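Long-range contacts in dipeptidase AC. Metallo peptidase. MEROPS family M19 (Rhodobacter sphaeroides, PDB 3LY0), which probably hydrolyses dipeptides as a zinc-dependent metallodipeptidase, and here holds two zinc ions and a phosphinate mimic of L-Ala-D-Ala: residues G12-L20 against I30-D41; G53-S61 against A92-L103. All coordinates share one frame; numbering follows the deposited sequence.

Contact 1 of 2, residues G12-L20 against I30-D41; sequences GHNDFLLRL and IWLKGDGTGHLD. With ZN (zinc ion), chain D; LY0 ((2R)-3-[(R)-[(1R)-1-aminoethyl](hydroxy)phosphoryl]-2-methylpropanoic acid), chain C.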
loop_
_atom_site.group_PDB
_atom_site.type_symbol
_atom_site.label_atom_id
_atom_site.label_comp_id
_atom_site.label_asym_id
_atom_site.label_seq_id
_atom_site.Cartn_x
_atom_site.Cartn_y
_atom_site.Cartn_z
ATOM N N GLY A 12 2.746 2.961 4.369
ATOM C CA GLY A 12 2.855 1.716 3.620
ATOM C C GLY A 12 2.434 1.737 2.156
ATOM O O GLY A 12 2.817 0.838 1.413
ATOM N N HIS A 13 1.647 2.720 1.728
ATOM C CA HIS A 13 1.122 2.697 0.363
ATOM C C HIS A 13 0.425 3.979 -0.054
ATOM O O HIS A 13 -0.571 4.361 0.558
ATOM C CB HIS A 13 0.113 1.553 0.197
ATOM C CG HIS A 13 -0.298 1.330 -1.222
ATOM N ND1 HIS A 13 0.398 0.487 -2.065
ATOM C CD2 HIS A 13 -1.309 1.852 -1.963
ATOM C CE1 HIS A 13 -0.184 0.479 -3.250
ATOM N NE2 HIS A 13 -1.214 1.301 -3.219
ATOM N N ASN A 14 0.916 4.616 -1.116
ATOM C CA ASN A 14 0.147 5.703 -1.719
ATOM C C ASN A 14 0.196 5.642 -3.232
ATOM O O ASN A 14 1.115 5.051 -3.802
ATOM C CB ASN A 14 0.604 7.086 -1.210
ATOM C CG ASN A 14 1.854 7.587 -1.907
ATOM O OD1 ASN A 14 1.829 7.945 -3.086
ATOM N ND2 ASN A 14 2.960 7.629 -1.171
ATOM N N ASP A 15 -0.809 6.245 -3.864
ATOM C CA ASP A 15 -0.911 6.277 -5.312
ATOM C C ASP A 15 -0.745 7.680 -5.890
ATOM O O ASP A 15 -1.329 8.008 -6.918
ATOM C CB ASP A 15 -2.237 5.661 -5.754
ATOM C CG ASP A 15 -2.307 4.183 -5.444
ATOM O OD1 ASP A 15 -1.529 3.408 -6.042
ATOM O OD2 ASP A 15 -3.117 3.782 -4.591
ATOM N N PHE A 16 0.069 8.504 -5.238
ATOM C CA PHE A 16 0.343 9.828 -5.774
ATOM C C PHE A 16 0.832 9.784 -7.223
ATOM O O PHE A 16 0.498 10.662 -8.011
ATOM C CB PHE A 16 1.361 10.560 -4.907
ATOM C CG PHE A 16 1.682 11.937 -5.395
ATOM C CD1 PHE A 16 2.901 12.196 -5.992
ATOM C CD2 PHE A 16 0.750 12.958 -5.284
ATOM C CE1 PHE A 16 3.207 13.465 -6.453
ATOM C CE2 PHE A 16 1.038 14.225 -5.746
ATOM C CZ PHE A 16 2.273 14.482 -6.329
ATOM N N LEU A 17 1.616 8.772 -7.582
ATOM C CA LEU A 17 2.148 8.700 -8.940
ATOM C C LEU A 17 1.034 8.622 -9.988
ATOM O O LEU A 17 1.217 9.052 -11.125
ATOM C CB LEU A 17 3.113 7.518 -9.096
ATOM C CG LEU A 17 4.456 7.656 -8.374
ATOM C CD1 LEU A 17 5.204 6.345 -8.425
ATOM C CD2 LEU A 17 5.297 8.788 -8.991
ATOM N N LEU A 18 -0.121 8.085 -9.609
ATOM C CA LEU A 18 -1.222 8.011 -10.554
ATOM C C LEU A 18 -1.668 9.410 -10.959
ATOM O O LEU A 18 -2.102 9.641 -12.090
ATOM C CB LEU A 18 -2.388 7.210 -9.958
ATOM C CG LEU A 18 -3.563 6.890 -10.881
ATOM C CD1 LEU A 18 -3.154 5.933 -11.983
ATOM C CD2 LEU A 18 -4.700 6.297 -10.051
ATOM N N ARG A 19 -1.542 10.361 -10.043
ATOM C CA ARG A 19 -1.933 11.726 -10.360
ATOM C C ARG A 19 -0.981 12.370 -11.350
ATOM O O ARG A 19 -1.398 13.168 -12.195
ATOM C CB ARG A 19 -2.097 12.548 -9.091
ATOM C CG ARG A 19 -3.372 12.121 -8.346
ATOM C CD ARG A 19 -3.554 12.813 -7.021
ATOM N NE ARG A 19 -3.438 14.256 -7.158
ATOM C CZ ARG A 19 -2.969 15.047 -6.206
ATOM N NH1 ARG A 19 -2.588 14.532 -5.041
ATOM N NH2 ARG A 19 -2.876 16.349 -6.425
ATOM N N LEU A 20 0.292 12.001 -11.273
ATOM C CA LEU A 20 1.255 12.494 -12.250
ATOM C C LEU A 20 1.058 11.813 -13.600
ATOM O O LEU A 20 1.195 12.451 -14.646
ATOM C CB LEU A 20 2.693 12.335 -11.740
ATOM C CG LEU A 20 2.958 13.072 -10.419
ATOM C CD1 LEU A 20 4.419 13.013 -10.022
ATOM C CD2 LEU A 20 2.472 14.534 -10.479
ATOM N N ILE A 30 1.574 20.177 -9.374
ATOM C CA ILE A 30 0.931 19.139 -8.572
ATOM C C ILE A 30 1.832 18.696 -7.420
ATOM O O ILE A 30 1.393 18.587 -6.285
ATOM C CB ILE A 30 0.517 17.923 -9.428
ATOM C CG1 ILE A 30 -0.579 18.323 -10.421
ATOM C CG2 ILE A 30 0.033 16.772 -8.541
ATOM C CD1 ILE A 30 -0.863 17.262 -11.467
ATOM N N TRP A 31 3.099 18.445 -7.720
ATOM C CA TRP A 31 4.045 17.945 -6.727
ATOM C C TRP A 31 4.586 19.039 -5.813
ATOM O O TRP A 31 4.559 18.900 -4.596
ATOM C CB TRP A 31 5.189 17.239 -7.465
ATOM C CG TRP A 31 6.416 16.820 -6.670
ATOM C CD1 TRP A 31 7.716 16.995 -7.050
ATOM C CD2 TRP A 31 6.460 16.140 -5.407
ATOM N NE1 TRP A 31 8.567 16.473 -6.103
ATOM C CE2 TRP A 31 7.819 15.937 -5.088
ATOM C CE3 TRP A 31 5.484 15.678 -4.519
ATOM C CZ2 TRP A 31 8.224 15.298 -3.919
ATOM C CZ3 TRP A 31 5.893 15.043 -3.357
ATOM C CH2 TRP A 31 7.250 14.865 -3.062
ATOM N N LEU A 32 5.088 20.122 -6.397
ATOM C CA LEU A 32 5.783 21.120 -5.593
ATOM C C LEU A 32 4.861 22.118 -4.890
ATOM O O LEU A 32 5.237 22.689 -3.875
ATOM C CB LEU A 32 6.816 21.859 -6.441
ATOM C CG LEU A 32 7.892 20.951 -7.043
ATOM C CD1 LEU A 32 8.834 21.782 -7.885
ATOM C CD2 LEU A 32 8.649 20.217 -5.939
ATOM N N LYS A 33 3.667 22.320 -5.434
ATOM C CA LYS A 33 2.731 23.290 -4.867
ATOM C C LYS A 33 1.425 22.669 -4.384
ATOM O O LYS A 33 0.783 23.187 -3.469
ATOM C CB LYS A 33 2.412 24.367 -5.905
ATOM C CG LYS A 33 3.608 25.215 -6.306
ATOM C CD LYS A 33 3.208 26.303 -7.287
ATOM C CE LYS A 33 4.377 27.225 -7.591
ATOM N NZ LYS A 33 3.998 28.273 -8.582
ATOM N N GLY A 34 1.027 21.564 -5.003
ATOM C CA GLY A 34 -0.316 21.047 -4.836
ATOM C C GLY A 34 -1.196 21.712 -5.880
ATOM O O GLY A 34 -0.881 22.814 -6.344
ATOM N N ASP A 35 -2.276 21.050 -6.277
ATOM C CA ASP A 35 -3.209 21.636 -7.234
ATOM C C ASP A 35 -4.611 21.778 -6.651
ATOM O O ASP A 35 -5.570 21.990 -7.388
ATOM C CB ASP A 35 -3.238 20.851 -8.555
ATOM C CG ASP A 35 -3.866 19.468 -8.420
ATOM O OD1 ASP A 35 -4.217 19.062 -7.292
ATOM O OD2 ASP A 35 -4.001 18.787 -9.459
ATOM N N GLY A 36 -4.718 21.659 -5.333
ATOM C CA GLY A 36 -5.996 21.806 -4.659
ATOM C C GLY A 36 -6.841 20.549 -4.642
ATOM O O GLY A 36 -7.979 20.568 -4.161
ATOM N N THR A 37 -6.297 19.450 -5.165
ATOM C CA THR A 37 -7.031 18.191 -5.202
ATOM C C THR A 37 -6.279 17.066 -4.502
ATOM O O THR A 37 -5.104 17.196 -4.155
ATOM C CB THR A 37 -7.331 17.734 -6.651
ATOM O OG1 THR A 37 -6.146 17.202 -7.259
ATOM C CG2 THR A 37 -7.855 18.892 -7.491
ATOM N N GLY A 38 -6.972 15.954 -4.300
ATOM C CA GLY A 38 -6.326 14.744 -3.827
ATOM C C GLY A 38 -5.808 14.836 -2.407
ATOM O O GLY A 38 -6.193 15.724 -1.637
ATOM N N HIS A 39 -4.924 13.907 -2.061
ATOM C CA HIS A 39 -4.514 13.711 -0.679
ATOM C C HIS A 39 -3.099 14.170 -0.389
ATOM O O HIS A 39 -2.800 14.580 0.732
ATOM C CB HIS A 39 -4.612 12.235 -0.301
ATOM C CG HIS A 39 -6.009 11.715 -0.235
ATOM N ND1 HIS A 39 -6.311 10.386 -0.435
ATOM C CD2 HIS A 39 -7.186 12.338 0.016
ATOM C CE1 HIS A 39 -7.615 10.212 -0.311
ATOM N NE2 HIS A 39 -8.168 11.382 -0.034
ATOM N N LEU A 40 -2.231 14.081 -1.392
ATOM C CA LEU A 40 -0.798 14.309 -1.212
ATOM C C LEU A 40 -0.234 15.373 -2.145
ATOM O O LEU A 40 -0.726 15.574 -3.262
ATOM C CB LEU A 40 -0.016 13.006 -1.450
ATOM C CG LEU A 40 -0.139 11.921 -0.379
ATOM C CD1 LEU A 40 0.313 10.572 -0.953
ATOM C CD2 LEU A 40 0.659 12.282 0.852
ATOM N N ASP A 41 0.818 16.034 -1.664
ATOM C CA ASP A 41 1.754 16.831 -2.450
ATOM C C ASP A 41 2.843 17.228 -1.462
ATOM O O ASP A 41 2.697 16.995 -0.263
ATOM C CB ASP A 41 1.091 18.049 -3.116
ATOM C CG ASP A 41 0.239 18.856 -2.158
ATOM O OD1 ASP A 41 0.804 19.417 -1.195
ATOM O OD2 ASP A 41 -0.997 18.932 -2.379
HETATM ZN ZN ZN D . -2.529 1.679 -4.984
HETATM P P LY0 C . -5.612 0.846 -4.766
HETATM C C1 LY0 C . -6.456 1.653 -7.304
HETATM N N1 LY0 C . -4.039 1.715 -6.759
HETATM C C2 LY0 C . -5.391 1.881 -6.254
HETATM C C4 LY0 C . -7.145 1.330 -3.877
HETATM C C5 LY0 C . -8.049 0.194 -3.488
HETATM C C6 LY0 C . -7.311 -0.947 -2.840
HETATM C C7 LY0 C . -9.308 0.612 -2.773
HETATM O O31 LY0 C . -4.374 1.073 -3.931
HETATM O O32 LY0 C . -5.650 -0.657 -5.198
HETATM O O61 LY0 C . -7.940 -2.140 -2.699
HETATM O O62 LY0 C . -6.133 -0.830 -2.462
HETATM O O HOH W 1 -2.552 18.629 -4.620
HETATM O O HOH W 2 -3.867 16.011 -9.360
#
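Arg-19 and Phe-16 of helix 16-22 reach the end of helix 27-32 and the loop after it in this TIM-barrel peptidase. The Arg-19 chain bends at its third torsion (chi3 51°), laying the guanidinium alongside the loop. NH1 donates to a lone pair of Leu-40 O at 2.8 Å, and NH2 forms a salt bridge with Asp-35 OD1 at 3.1 Å, near the guanidinium plane. Two edge waters link the group to the loop, and Asp-308, a second carboxylate, forms a salt bridge with NH1. With an alanine for Arg-19, Leu-40 O and the carboxylates of Asp-35 and Asp-308 would probably lose their shared cationic partner, freeing the loop to shift.

Thr-37 N closes an Asx turn on Asp-35 OD1, and Thr-37 OG1 donates to the same oxygen from the same face of the carboxylate, which both hold. Phe-16 CG stands anti to the backbone N (chi1 -180°), which puts CD2 3.9 Å from Leu-40 CB and CZ against Ile-30 CG2; the ring meets Trp-31 obliquely, planes 50° apart. His-13 and Asp-15 bind one of two zinc ions, as do Glu-139 and the inhibitor. Asn-14 CG packs on Leu-40 CD1; its OD1 accepts from Phe-16 N at 2.8 Å, a second Asx turn.

Contact 2 of 2, residues G53-S61 against A92-L103; sequences GFFAIYVPS and AQPVALAMAGHL. With LY0 ((2R)-3-[(R)-[(1R)-1-aminoethyl](hydroxy)phosphoryl]-2-methylpropanoic acid), chain C.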
loop_
_atom_site.group_PDB
_atom_site.type_symbol
_atom_site.label_atom_id
_atom_site.label_comp_id
_atom_site.label_asym_id
_atom_site.label_seq_id
_atom_site.Cartn_x
_atom_site.Cartn_y
_atom_site.Cartn_z
ATOM N N GLY A 53 7.188 7.213 2.487
ATOM C CA GLY A 53 6.376 6.028 2.293
ATOM C C GLY A 53 6.691 5.261 1.031
ATOM O O GLY A 53 7.599 5.612 0.265
ATOM N N PHE A 54 5.927 4.187 0.831
ATOM C CA PHE A 54 5.969 3.439 -0.414
ATOM C C PHE A 54 5.124 4.178 -1.451
ATOM O O PHE A 54 3.933 4.447 -1.207
ATOM C CB PHE A 54 5.351 2.047 -0.235
ATOM C CG PHE A 54 6.124 1.109 0.664
ATOM C CD1 PHE A 54 6.839 0.042 0.122
ATOM C CD2 PHE A 54 6.075 1.238 2.047
ATOM C CE1 PHE A 54 7.516 -0.857 0.948
ATOM C CE2 PHE A 54 6.735 0.344 2.872
ATOM C CZ PHE A 54 7.461 -0.704 2.325
ATOM N N PHE A 55 5.735 4.469 -2.597
ATOM C CA PHE A 55 5.061 5.101 -3.729
ATOM C C PHE A 55 4.782 4.046 -4.792
ATOM O O PHE A 55 5.700 3.529 -5.422
ATOM C CB PHE A 55 5.928 6.245 -4.282
ATOM C CG PHE A 55 5.936 7.458 -3.399
ATOM C CD1 PHE A 55 5.152 8.564 -3.709
ATOM C CD2 PHE A 55 6.697 7.475 -2.239
ATOM C CE1 PHE A 55 5.129 9.680 -2.868
ATOM C CE2 PHE A 55 6.672 8.578 -1.390
ATOM C CZ PHE A 55 5.896 9.675 -1.709
ATOM N N ALA A 56 3.505 3.721 -4.955
ATOM C CA ALA A 56 3.102 2.636 -5.833
ATOM C C ALA A 56 3.089 3.023 -7.296
ATOM O O ALA A 56 2.559 4.071 -7.681
ATOM C CB ALA A 56 1.726 2.116 -5.420
ATOM N N ILE A 57 3.673 2.138 -8.096
ATOM C CA ILE A 57 3.502 2.120 -9.539
ATOM C C ILE A 57 2.401 1.103 -9.800
ATOM O O ILE A 57 2.583 -0.089 -9.562
ATOM C CB ILE A 57 4.802 1.676 -10.224
ATOM C CG1 ILE A 57 5.913 2.713 -9.991
ATOM C CG2 ILE A 57 4.572 1.403 -11.715
ATOM C CD1 ILE A 57 7.289 2.206 -10.307
ATOM N N TYR A 58 1.253 1.581 -10.266
ATOM C CA TYR A 58 0.083 0.741 -10.479
ATOM C C TYR A 58 -0.474 1.059 -11.854
ATOM O O TYR A 58 -0.670 2.223 -12.180
ATOM C CB TYR A 58 -0.955 0.997 -9.376
ATOM C CG TYR A 58 -2.399 0.983 -9.828
ATOM C CD1 TYR A 58 -3.077 -0.213 -10.047
ATOM C CD2 TYR A 58 -3.086 2.171 -10.020
ATOM C CE1 TYR A 58 -4.397 -0.216 -10.465
ATOM C CE2 TYR A 58 -4.404 2.179 -10.421
ATOM C CZ TYR A 58 -5.054 0.988 -10.650
ATOM O OH TYR A 58 -6.376 1.017 -11.051
ATOM N N VAL A 59 -0.700 0.023 -12.661
ATOM C CA VAL A 59 -1.161 0.198 -14.034
ATOM C C VAL A 59 -2.682 0.086 -14.082
ATOM O O VAL A 59 -3.235 -0.977 -13.809
ATOM C CB VAL A 59 -0.528 -0.865 -14.969
ATOM C CG1 VAL A 59 -1.082 -0.742 -16.386
ATOM C CG2 VAL A 59 0.981 -0.741 -14.963
ATOM N N PRO A 60 -3.375 1.190 -14.414
ATOM C CA PRO A 60 -4.845 1.116 -14.446
ATOM C C PRO A 60 -5.386 0.338 -15.640
ATOM O O PRO A 60 -4.794 0.348 -16.718
ATOM C CB PRO A 60 -5.272 2.583 -14.575
ATOM C CG PRO A 60 -4.063 3.386 -14.178
ATOM C CD PRO A 60 -2.879 2.565 -14.567
ATOM N N SER A 61 -6.526 -0.319 -15.432
ATOM C CA SER A 61 -7.278 -0.955 -16.509
ATOM C C SER A 61 -8.099 0.094 -17.256
ATOM O O SER A 61 -8.314 1.194 -16.742
ATOM C CB SER A 61 -8.219 -2.014 -15.931
ATOM O OG SER A 61 -7.514 -3.181 -15.558
ATOM N N ALA A 92 1.880 -3.042 -20.261
ATOM C CA ALA A 92 2.099 -2.517 -18.917
ATOM C C ALA A 92 3.419 -1.765 -18.813
ATOM O O ALA A 92 3.534 -0.797 -18.057
ATOM C CB ALA A 92 2.041 -3.646 -17.882
ATOM N N GLN A 93 4.420 -2.204 -19.571
ATOM C CA GLN A 93 5.759 -1.636 -19.406
ATOM C C GLN A 93 5.877 -0.129 -19.644
ATOM O O GLN A 93 6.492 0.560 -18.840
ATOM C CB GLN A 93 6.816 -2.435 -20.181
ATOM C CG GLN A 93 7.153 -3.727 -19.462
ATOM C CD GLN A 93 8.122 -4.610 -20.200
ATOM O OE1 GLN A 93 8.355 -4.444 -21.401
ATOM N NE2 GLN A 93 8.696 -5.574 -19.485
ATOM N N PRO A 94 5.279 0.395 -20.721
ATOM C CA PRO A 94 5.365 1.848 -20.921
ATOM C C PRO A 94 4.711 2.630 -19.775
ATOM O O PRO A 94 5.178 3.712 -19.401
ATOM C CB PRO A 94 4.612 2.063 -22.243
ATOM C CG PRO A 94 4.734 0.751 -22.956
ATOM C CD PRO A 94 4.684 -0.298 -21.879
ATOM N N VAL A 95 3.644 2.083 -19.198
ATOM C CA VAL A 95 2.938 2.801 -18.137
ATOM C C VAL A 95 3.788 2.766 -16.869
ATOM O O VAL A 95 3.945 3.786 -16.191
ATOM C CB VAL A 95 1.518 2.226 -17.874
ATOM C CG1 VAL A 95 0.856 2.968 -16.726
ATOM C CG2 VAL A 95 0.657 2.334 -19.124
ATOM N N ALA A 96 4.355 1.602 -16.565
ATOM C CA ALA A 96 5.199 1.450 -15.387
ATOM C C ALA A 96 6.451 2.317 -15.531
ATOM O O ALA A 96 6.907 2.932 -14.561
ATOM C CB ALA A 96 5.584 -0.008 -15.179
ATOM N N LEU A 97 7.031 2.352 -16.732
ATOM C CA LEU A 97 8.170 3.243 -16.972
ATOM C C LEU A 97 7.784 4.708 -16.783
ATOM O O LEU A 97 8.559 5.476 -16.224
ATOM C CB LEU A 97 8.780 3.027 -18.359
ATOM C CG LEU A 97 9.586 1.744 -18.559
ATOM C CD1 LEU A 97 10.077 1.670 -19.994
ATOM C CD2 LEU A 97 10.772 1.686 -17.598
ATOM N N ALA A 98 6.606 5.103 -17.259
ATOM C CA ALA A 98 6.161 6.479 -17.074
ATOM C C ALA A 98 6.111 6.826 -15.592
ATOM O O ALA A 98 6.597 7.871 -15.166
ATOM C CB ALA A 98 4.800 6.701 -17.731
ATOM N N MET A 99 5.520 5.944 -14.792
ATOM C CA MET A 99 5.341 6.242 -13.380
ATOM C C MET A 99 6.682 6.215 -12.631
ATOM O O MET A 99 6.956 7.074 -11.793
ATOM C CB MET A 99 4.315 5.280 -12.767
ATOM C CG MET A 99 2.936 5.380 -13.464
ATOM S SD MET A 99 1.640 4.231 -12.881
ATOM C CE MET A 99 1.063 5.087 -11.420
ATOM N N ALA A 100 7.531 5.237 -12.942
ATOM C CA ALA A 100 8.875 5.223 -12.356
ATOM C C ALA A 100 9.645 6.490 -12.734
ATOM O O ALA A 100 10.381 7.037 -11.920
ATOM C CB ALA A 100 9.654 3.977 -12.798
ATOM N N GLY A 101 9.455 6.950 -13.968
ATOM C CA GLY A 101 10.091 8.172 -14.435
ATOM C C GLY A 101 9.615 9.406 -13.680
ATOM O O GLY A 101 10.406 10.307 -13.385
ATOM N N HIS A 102 8.329 9.450 -13.348
ATOM C CA HIS A 102 7.792 10.549 -12.534
ATOM C C HIS A 102 8.378 10.524 -11.121
ATOM O O HIS A 102 8.640 11.576 -10.538
ATOM C CB HIS A 102 6.263 10.484 -12.446
ATOM C CG HIS A 102 5.570 10.858 -13.714
ATOM N ND1 HIS A 102 5.807 12.053 -14.360
ATOM C CD2 HIS A 102 4.625 10.214 -14.439
ATOM C CE1 HIS A 102 5.049 12.121 -15.440
ATOM N NE2 HIS A 102 4.321 11.019 -15.512
ATOM N N LEU A 103 8.593 9.329 -10.577
ATOM C CA LEU A 103 9.123 9.205 -9.225
ATOM C C LEU A 103 10.545 9.766 -9.175
ATOM O O LEU A 103 10.899 10.514 -8.266
ATOM C CB LEU A 103 9.094 7.750 -8.759
ATOM C CG LEU A 103 9.543 7.481 -7.325
ATOM C CD1 LEU A 103 8.619 8.184 -6.342
ATOM C CD2 LEU A 103 9.596 5.990 -7.035
HETATM P P LY0 C . -5.612 0.846 -4.766
HETATM C C1 LY0 C . -6.456 1.653 -7.304
HETATM N N1 LY0 C . -4.039 1.715 -6.759
HETATM C C2 LY0 C . -5.391 1.881 -6.254
HETATM C C4 LY0 C . -7.145 1.330 -3.877
HETATM C C5 LY0 C . -8.049 0.194 -3.488
HETATM C C6 LY0 C . -7.311 -0.947 -2.840
HETATM C C7 LY0 C . -9.308 0.612 -2.773
HETATM O O31 LY0 C . -4.374 1.073 -3.931
HETATM O O32 LY0 C . -5.650 -0.657 -5.198
HETATM O O61 LY0 C . -7.940 -2.140 -2.699
HETATM O O62 LY0 C . -6.133 -0.830 -2.462
#
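With CG1 set anti to its carbonyl carbon (chi1 -65°) and the chain then extended to CD1, Ile-57 spreads its two branches over separate turns of the helix. CG2 rests 3.7 Å from Ala-96 CA, and CD1 reaches Ala-100 CB at 3.9 Å. Met-99 slides past Ile-57 in the opposite direction; its first two torsions carry SD to 3.1 Å from Tyr-58 O, and a bend at the third (chi3 81°) lays CE beside the same peptide, 3.4 Å from Tyr-58 O.

This is strand-to-helix packing in a TIM barrel: strand 50-57 belongs to the parallel sheet, and helix 89-109 runs along its outer side. The axes of 53-57 and 92-103 approach to 8.7 Å, and their directions differ by 152°, so the two run nearly antiparallel. At one end Leu-103 CD1 touches Phe-55 CB at 3.9 Å; at the other, Val-59 CG2 meets Val-95 CG1 at 4.1 Å. The small Ala-96 and Ala-100 let Ile-57 come close to the helix backbone.

Ala-56 and Tyr-58 point away from the helix. One face of the Tyr-58 ring receives N1 of the phosphinate, 3.4 Å from CD2, while its OH is hydrogen-bonded to His-65. No hydrogen bond joins strand and helix, and Tyr-58 N and O are buried without a polar partner in the model, so the contact rests on apolar fit, with the polarisable Met-99 sulfur lying against the peptide atoms it covers.

Overall arrangement
Contact 2 is the deeper of the two: most of its residues are buried and its chemistry is apolar, whereas contact 1 runs from the buried Phe-16/Trp-31 pair to a loop exposed around Thr-37 and Gly-38 and held by charge and water. They share no segment, yet they join directly, since Asn-14 N and O probably hydrogen-bond to Phe-54 O and Ala-56 N, and His-13 CE1 packs on Ala-56 CB. Helix 16-22 also touches helix 89-109, through Leu-17 on Met-99 and Leu-20 on His-102. Residues 12-20 supply zinc ligands and residues 53-61 a ring against the inhibitor, while 30-41 packs on Asn-14 and helix 16-22, away from the zinc ligands.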